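Local coordinates for protein putative phosphinothricin n-acetyltransferase (Acinetobacter baylyi, PDB 2JLM) that probably transfers the acetyl group of acetyl-CoA to the amino group of L-methionine sulfoximine and L-methionine sulfone, at residues L25-D30 against G71-F76; N113-R118 against H125-C130. One frame throughout, in Å; residues are numbered along the deposited sequence.

How the contacts relate
Going along the chain from the N terminus, helix 17-34 comes first, and contact 1 brings its 25-30 part against the start of strand 73-81. The loop closed here is long and holds helix 46-58 and strand 63-68. After strand 91-98 the chain enters helix 107-121, and contact 2 folds this helix straight back onto strand 126-132 with six residues between the segments. The two loops follow in series, neither nesting nor crossing. Both contacts reach the same mixed sheet but from opposite faces, and their centres lie about 20 Å apart. Between them they join helix 17-34 and helix 107-121 to the two faces of the GNAT sheet.

Contact 1 (L25-D30 against G71-F76); sequences LEILND and GQLLGF
Ile27 overlaps both Leu73 and Phe76, reaching out from helix 17-34 with two different branches. Its CD1 meets CD2 of Leu73 at 4.0 Å, where the two side chains cross at about a right angle. CG2 lies beside the Phe76 ring, 4.0 Å from CE2, in an oblique approach. Leu28, the next residue along the helix, meets the ring from elsewhere: its CD2 comes to the ring edge, close to the ring plane, 3.6 Å from Phe76 CZ. The far end of the ring thus rests on both helix side chains, CE2 on Ile27 and CZ on Leu28. Its CG sits between the backbone N and the carbonyl carbon (chi1 68°), and from there the ring projects to the helix.

Leu73 and Phe76 are three residues apart, yet both point at the helix, which regular strand alternation would not allow. Leu74 has a helix-like backbone, and both it and Gly75 bond to Ala66 on the neighbouring strand, consistent with a beta bulge that resets the alternation. Gly75 adopts phi 158°, psi 169°, a conformation that calls for glycine. No hydrogen bond links the two segments, and all four touching residues are buried. Ile24 of the same helix also touches Leu73 and Phe76, while Met49 of helix 46-58 packs on Leu28. At the end of segment 25-30, Asp30 forms a salt bridge with Arg103, which stands in a sequence resembling the pyrophosphate-binding loop of GNAT enzymes. Here is the helix-on-sheet packing of the GNAT fold, with the first helix lying across one face of the central sheet.

Contact 2 (N113-R118 against H125-C130); sequences NELIKR and HVMVGC
Ile116 and Met127 have the nearest CA atoms of the two segments, 8.3 Å apart, with helix 113-118 and strand 126-130 running in broadly opposed directions. From the strand side Met127 alone crosses this gap. It leaves the strand toward the helix with its CB-CG bond extended (chi2 177°), then bends at the sulfur (chi3 60°), which turns the methyl end along the helix surface. SD rests 3.9 Å from CG1 of Ile116. CE touches two residues, 4.1 Å from Leu115 CD2 and equally far from Ile116 CG1, and both side chains meet the methionine at a slant. The contact is wholly apolar.

It belongs to the beta-alpha-beta crossover made by strand 91-98, helix 107-121 and the parallel strand 126-132, the core unit of GNAT acetyltransferases. Leu115 also touches His94 on the first of these strands and Ile64 on strand 63-68, and Ile116 reaches Leu171, so the helix spans several strands. The strand's other face meets a second subunit, where Val128 packs on Ile153 of that subunit; just before the strand, the His125 ring stacks on Trp163 of the same neighbour. On the helix, Glu114 forms a salt bridge with Arg11 of a third subunit.

Contact 1 (L25-D30 against G71-F76)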
ATOM      1  N   LEU D  25       8.495  12.023 -20.581  1.00 37.95           N
ATOM      2  CA  LEU D  25       7.913  12.194 -21.907  1.00 49.01           C
ATOM      3  C   LEU D  25       8.978  12.474 -22.968  1.00 36.42           C
ATOM      4  O   LEU D  25       8.854  12.029 -24.106  1.00 60.00           O
ATOM      5  CB  LEU D  25       6.849  13.290 -21.900  1.00 37.83           C
ATOM      6  CG  LEU D  25       6.232  13.654 -23.253  1.00 62.78           C
ATOM      7  CD1 LEU D  25       5.548  12.457 -23.887  1.00 43.71           C
ATOM      8  CD2 LEU D  25       5.253  14.798 -23.082  1.00 43.43           C
ATOM      9  N   GLU D  26      10.030  13.192 -22.594  1.00 42.42           N
ATOM     10  CA  GLU D  26      11.053  13.591 -23.559  1.00 50.58           C
ATOM     11  C   GLU D  26      11.980  12.425 -23.870  1.00 35.27           C
ATOM     12  O   GLU D  26      12.494  12.289 -24.987  1.00 41.36           O
ATOM     13  CB  GLU D  26      11.871  14.777 -23.033  1.00 56.96           C
ATOM     14  CG  GLU D  26      11.050  15.926 -22.449  1.00 71.35           C
ATOM     15  CD  GLU D  26      10.489  16.865 -23.503  1.00 85.22           C
ATOM     16  OE1 GLU D  26       9.445  17.502 -23.236  1.00 81.31           O
ATOM     17  OE2 GLU D  26      11.091  16.971 -24.593  1.00 81.38           O
ATOM     18  N   ILE D  27      12.198  11.583 -22.870  1.00 33.43           N
ATOM     19  CA  ILE D  27      13.061  10.421 -23.021  1.00 38.21           C
ATOM     20  C   ILE D  27      12.359   9.386 -23.914  1.00 55.30           C
ATOM     21  O   ILE D  27      12.945   8.860 -24.868  1.00 30.34           O
ATOM     22  CB  ILE D  27      13.457   9.878 -21.631  1.00 59.66           C
ATOM     23  CG1 ILE D  27      14.402  10.881 -20.960  1.00 44.68           C
ATOM     24  CG2 ILE D  27      14.112   8.510 -21.725  1.00 29.07           C
ATOM     25  CD1 ILE D  27      14.447  10.797 -19.457  1.00 38.28           C
ATOM     26  N   LEU D  28      11.082   9.140 -23.645  1.00 41.22           N
ATOM     27  CA  LEU D  28      10.308   8.224 -24.482  1.00 32.81           C
ATOM     28  C   LEU D  28      10.278   8.657 -25.943  1.00 61.76           C
ATOM     29  O   LEU D  28      10.593   7.868 -26.846  1.00 50.57           O
ATOM     30  CB  LEU D  28       8.884   8.081 -23.951  1.00 28.75           C
ATOM     31  CG  LEU D  28       8.794   7.356 -22.607  1.00 40.64           C
ATOM     32  CD1 LEU D  28       7.345   7.057 -22.255  1.00 49.36           C
ATOM     33  CD2 LEU D  28       9.625   6.074 -22.627  1.00 39.56           C
ATOM     34  N   ASN D  29       9.898   9.909 -26.182  1.00 41.23           N
ATOM     35  CA  ASN D  29       9.766  10.388 -27.553  1.00 34.74           C
ATOM     36  C   ASN D  29      11.072  10.322 -28.322  1.00 40.60           C
ATOM     37  O   ASN D  29      11.073  10.084 -29.536  1.00 47.76           O
ATOM     38  CB  ASN D  29       9.172  11.790 -27.591  1.00 39.12           C
ATOM     39  CG  ASN D  29       7.732  11.808 -27.150  1.00 53.21           C
ATOM     40  OD1 ASN D  29       7.054  10.782 -27.188  1.00 54.20           O
ATOM     41  ND2 ASN D  29       7.255  12.970 -26.721  1.00 59.22           N
ATOM     42  N   ASP D  30      12.188  10.505 -27.622  1.00 28.16           N
ATOM     43  CA  ASP D  30      13.480  10.390 -28.284  1.00 41.73           C
ATOM     44  C   ASP D  30      13.690   8.960 -28.762  1.00 58.42           C
ATOM     45  O   ASP D  30      14.174   8.732 -29.874  1.00 46.21           O
ATOM     46  CB  ASP D  30      14.629  10.793 -27.367  1.00 24.65           C
ATOM     47  CG  ASP D  30      15.967  10.274 -27.865  1.00 69.15           C
ATOM     48  OD1 ASP D  30      16.535  10.861 -28.814  1.00 35.25           O
ATOM     49  OD2 ASP D  30      16.446   9.259 -27.318  1.00 58.63           O
ATOM     50  N   GLY D  71      19.749  17.082 -10.227  1.00 58.61           N
ATOM     51  CA  GLY D  71      18.322  16.798 -10.215  1.00 57.21           C
ATOM     52  C   GLY D  71      17.730  16.381 -11.555  1.00 39.05           C
ATOM     53  O   GLY D  71      16.530  16.120 -11.665  1.00 48.78           O
ATOM     54  N   GLN D  72      18.572  16.319 -12.578  1.00 38.22           N
ATOM     55  CA  GLN D  72      18.146  15.887 -13.903  1.00 43.97           C
ATOM     56  C   GLN D  72      17.872  14.374 -13.958  1.00 39.34           C
ATOM     57  O   GLN D  72      18.684  13.561 -13.494  1.00 37.62           O
ATOM     58  CB  GLN D  72      19.209  16.269 -14.936  1.00 52.76           C
ATOM     59  CG  GLN D  72      18.773  16.086 -16.379  1.00 62.56           C
ATOM     60  CD  GLN D  72      19.858  16.472 -17.367  1.00 91.25           C
ATOM     61  OE1 GLN D  72      19.716  16.266 -18.575  1.00 78.02           O
ATOM     62  NE2 GLN D  72      20.952  17.035 -16.858  1.00 77.58           N
ATOM     63  N   LEU D  73      16.730  13.998 -14.528  1.00 40.70           N
ATOM     64  CA  LEU D  73      16.399  12.588 -14.709  1.00 33.48           C
ATOM     65  C   LEU D  73      17.312  11.959 -15.758  1.00 35.32           C
ATOM     66  O   LEU D  73      17.214  12.276 -16.943  1.00 31.69           O
ATOM     67  CB  LEU D  73      14.929  12.419 -15.100  1.00 23.44           C
ATOM     68  CG  LEU D  73      14.395  10.983 -15.092  1.00 39.62           C
ATOM     69  CD1 LEU D  73      14.360  10.399 -13.680  1.00 26.00           C
ATOM     70  CD2 LEU D  73      13.023  10.940 -15.720  1.00 28.89           C
ATOM     71  N   LEU D  74      18.208  11.082 -15.308  1.00 26.11           N
ATOM     72  CA  LEU D  74      19.180  10.434 -16.192  1.00 37.34           C
ATOM     73  C   LEU D  74      18.560   9.283 -16.973  1.00 45.46           C
ATOM     74  O   LEU D  74      19.068   8.883 -18.018  1.00 31.42           O
ATOM     75  CB  LEU D  74      20.382   9.918 -15.400  1.00 26.92           C
ATOM     76  CG  LEU D  74      21.193  10.991 -14.671  1.00 41.61           C
ATOM     77  CD1 LEU D  74      22.576  10.463 -14.323  1.00 23.82           C
ATOM     78  CD2 LEU D  74      21.309  12.245 -15.528  1.00 41.68           C
ATOM     79  N   GLY D  75      17.456   8.756 -16.463  1.00 40.44           N
ATOM     80  CA  GLY D  75      16.817   7.612 -17.074  1.00 33.48           C
ATOM     81  C   GLY D  75      15.966   6.920 -16.041  1.00 26.22           C
ATOM     82  O   GLY D  75      16.053   7.234 -14.851  1.00 25.69           O
ATOM     83  N   PHE D  76      15.138   5.987 -16.494  1.00 20.24           N
ATOM     84  CA  PHE D  76      14.215   5.288 -15.606  1.00 32.71           C
ATOM     85  C   PHE D  76      13.978   3.840 -16.036  1.00 30.11           C
ATOM     86  O   PHE D  76      14.261   3.451 -17.170  1.00 29.65           O
ATOM     87  CB  PHE D  76      12.887   6.048 -15.509  1.00 22.97           C
ATOM     88  CG  PHE D  76      12.091   6.046 -16.779  1.00 32.63           C
ATOM     89  CD1 PHE D  76      11.052   5.148 -16.960  1.00 43.75           C
ATOM     90  CD2 PHE D  76      12.386   6.938 -17.800  1.00 40.35           C
ATOM     91  CE1 PHE D  76      10.316   5.141 -18.140  1.00 31.01           C
ATOM     92  CE2 PHE D  76      11.656   6.935 -18.978  1.00 43.15           C
ATOM     93  CZ  PHE D  76      10.622   6.034 -19.147  1.00 37.65           C
TER

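Contact 2 (N113-R118 against H125-C130)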
ATOM      1  N   ASN D 113      19.490  -3.437 -12.128  1.00 23.11           N
ATOM      2  CA  ASN D 113      19.783  -4.066 -10.849  1.00 31.75           C
ATOM      3  C   ASN D 113      18.780  -3.668  -9.769  1.00 23.24           C
ATOM      4  O   ASN D 113      18.336  -4.497  -8.977  1.00 28.39           O
ATOM      5  CB  ASN D 113      21.211  -3.762 -10.391  1.00 33.55           C
ATOM      6  CG  ASN D 113      22.225  -4.748 -10.946  1.00 53.15           C
ATOM      7  OD1 ASN D 113      21.926  -5.928 -11.141  1.00 52.07           O
ATOM      8  ND2 ASN D 113      23.438  -4.267 -11.195  1.00 41.50           N
ATOM      9  N   GLU D 114      18.433  -2.393  -9.729  1.00 25.49           N
ATOM     10  CA  GLU D 114      17.498  -1.914  -8.725  1.00 24.02           C
ATOM     11  C   GLU D 114      16.083  -2.458  -9.022  1.00 24.61           C
ATOM     12  O   GLU D 114      15.376  -2.901  -8.116  1.00 27.20           O
ATOM     13  CB  GLU D 114      17.544  -0.380  -8.661  1.00 23.39           C
ATOM     14  CG  GLU D 114      16.899   0.247  -7.421  1.00 61.47           C
ATOM     15  CD  GLU D 114      17.723   0.080  -6.139  1.00 49.46           C
ATOM     16  OE1 GLU D 114      18.839  -0.488  -6.186  1.00 32.04           O
ATOM     17  OE2 GLU D 114      17.242   0.523  -5.073  1.00 51.87           O
ATOM     18  N   LEU D 115      15.692  -2.468 -10.294  1.00 22.11           N
ATOM     19  CA  LEU D 115      14.388  -3.021 -10.687  1.00 17.47           C
ATOM     20  C   LEU D 115      14.256  -4.496 -10.331  1.00 14.43           C
ATOM     21  O   LEU D 115      13.198  -4.944  -9.903  1.00 23.91           O
ATOM     22  CB  LEU D 115      14.157  -2.857 -12.187  1.00 19.01           C
ATOM     23  CG  LEU D 115      12.698  -3.009 -12.602  1.00 23.63           C
ATOM     24  CD1 LEU D 115      11.883  -1.885 -11.972  1.00 15.71           C
ATOM     25  CD2 LEU D 115      12.568  -2.998 -14.109  1.00 25.19           C
ATOM     26  N   ILE D 116      15.332  -5.251 -10.507  1.00 21.27           N
ATOM     27  CA  ILE D 116      15.303  -6.677 -10.204  1.00 23.52           C
ATOM     28  C   ILE D 116      15.143  -6.911  -8.703  1.00 35.09           C
ATOM     29  O   ILE D 116      14.397  -7.806  -8.270  1.00 26.71           O
ATOM     30  CB  ILE D 116      16.560  -7.365 -10.737  1.00 19.36           C
ATOM     31  CG1 ILE D 116      16.560  -7.316 -12.268  1.00 18.07           C
ATOM     32  CG2 ILE D 116      16.659  -8.809 -10.242  1.00 12.72           C
ATOM     33  CD1 ILE D 116      17.845  -7.855 -12.894  1.00 16.20           C
ATOM     34  N   LYS D 117      15.841  -6.097  -7.913  1.00 30.09           N
ATOM     35  CA  LYS D 117      15.677  -6.127  -6.463  1.00 23.82           C
ATOM     36  C   LYS D 117      14.216  -5.878  -6.115  1.00 21.22           C
ATOM     37  O   LYS D 117      13.646  -6.579  -5.288  1.00 32.39           O
ATOM     38  CB  LYS D 117      16.581  -5.088  -5.787  1.00 37.36           C
ATOM     39  CG  LYS D 117      18.024  -5.566  -5.581  1.00 30.60           C
ATOM     40  CD  LYS D 117      18.911  -4.474  -4.978  1.00 53.41           C
ATOM     41  N   ARG D 118      13.603  -4.899  -6.779  1.00 14.99           N
ATOM     42  CA  ARG D 118      12.197  -4.591  -6.553  1.00 20.38           C
ATOM     43  C   ARG D 118      11.274  -5.761  -6.930  1.00 43.47           C
ATOM     44  O   ARG D 118      10.267  -6.000  -6.260  1.00 23.14           O
ATOM     45  CB  ARG D 118      11.791  -3.330  -7.325  1.00 17.64           C
ATOM     46  CG  ARG D 118      10.473  -2.711  -6.856  1.00 33.64           C
ATOM     47  CD  ARG D 118      10.604  -2.127  -5.448  1.00 23.44           C
ATOM     48  NE  ARG D 118      11.639  -1.097  -5.419  1.00 24.29           N
ATOM     49  CZ  ARG D 118      11.419   0.187  -5.690  1.00 43.68           C
ATOM     50  NH1 ARG D 118      12.419   1.059  -5.657  1.00 43.51           N
ATOM     51  NH2 ARG D 118      10.196   0.605  -5.986  1.00 23.48           N
ATOM     52  N   HIS D 125       7.765 -13.746 -10.395  1.00 20.75           N
ATOM     53  CA  HIS D 125       8.439 -14.995 -10.723  1.00 19.44           C
ATOM     54  C   HIS D 125       9.301 -14.852 -11.966  1.00 25.35           C
ATOM     55  O   HIS D 125      10.408 -15.382 -12.019  1.00 20.89           O
ATOM     56  CB  HIS D 125       7.432 -16.122 -10.928  1.00 18.26           C
ATOM     57  CG  HIS D 125       8.064 -17.466 -11.121  1.00 17.78           C
ATOM     58  ND1 HIS D 125       8.955 -18.006 -10.219  1.00 19.18           N
ATOM     59  CD2 HIS D 125       7.917 -18.394 -12.103  1.00 16.70           C
ATOM     60  CE1 HIS D 125       9.341 -19.201 -10.643  1.00 21.23           C
ATOM     61  NE2 HIS D 125       8.727 -19.457 -11.781  1.00 25.37           N
ATOM     62  N   VAL D 126       8.782 -14.153 -12.972  1.00 18.86           N
ATOM     63  CA  VAL D 126       9.495 -13.985 -14.230  1.00 15.17           C
ATOM     64  C   VAL D 126       9.457 -12.530 -14.709  1.00 21.30           C
ATOM     65  O   VAL D 126       8.403 -11.907 -14.750  1.00 16.47           O
ATOM     66  CB  VAL D 126       8.893 -14.872 -15.351  1.00 17.08           C
ATOM     67  CG1 VAL D 126       9.493 -14.502 -16.680  1.00 14.41           C
ATOM     68  CG2 VAL D 126       9.118 -16.358 -15.065  1.00 15.32           C
ATOM     69  N   MET D 127      10.614 -11.995 -15.077  1.00 22.83           N
ATOM     70  CA  MET D 127      10.670 -10.714 -15.768  1.00 20.45           C
ATOM     71  C   MET D 127      10.988 -10.964 -17.228  1.00 19.34           C
ATOM     72  O   MET D 127      11.958 -11.650 -17.542  1.00 18.25           O
ATOM     73  CB  MET D 127      11.767  -9.836 -15.169  1.00  7.39           C
ATOM     74  CG  MET D 127      11.566  -9.515 -13.695  1.00 18.91           C
ATOM     75  SD  MET D 127      12.949  -8.550 -13.064  1.00 31.52           S
ATOM     76  CE  MET D 127      12.873  -7.098 -14.094  1.00 15.59           C
ATOM     77  N   VAL D 128      10.178 -10.421 -18.127  1.00 21.69           N
ATOM     78  CA  VAL D 128      10.444 -10.572 -19.558  1.00 16.08           C
ATOM     79  C   VAL D 128      10.859  -9.259 -20.168  1.00 23.37           C
ATOM     80  O   VAL D 128      10.169  -8.248 -20.017  1.00 20.38           O
ATOM     81  CB  VAL D 128       9.201 -11.019 -20.314  1.00 18.27           C
ATOM     82  CG1 VAL D 128       9.479 -11.048 -21.829  1.00 18.14           C
ATOM     83  CG2 VAL D 128       8.732 -12.373 -19.802  1.00 14.76           C
ATOM     84  N   GLY D 129      11.983  -9.273 -20.869  1.00 18.76           N
ATOM     85  CA  GLY D 129      12.354  -8.145 -21.705  1.00 23.43           C
ATOM     86  C   GLY D 129      12.171  -8.453 -23.186  1.00 25.86           C
ATOM     87  O   GLY D 129      12.551  -9.515 -23.674  1.00 17.72           O
ATOM     88  N   CYS D 130      11.582  -7.517 -23.908  1.00 17.11           N
ATOM     89  CA  CYS D 130      11.406  -7.677 -25.335  1.00 14.19           C
ATOM     90  C   CYS D 130      12.326  -6.713 -26.097  1.00 28.51           C
ATOM     91  O   CYS D 130      12.155  -5.504 -26.031  1.00 20.40           O
ATOM     92  CB  CYS D 130       9.944  -7.441 -25.711  1.00 32.59           C
ATOM     93  SG  CYS D 130       9.603  -7.710 -27.455  1.00 37.30           S
TER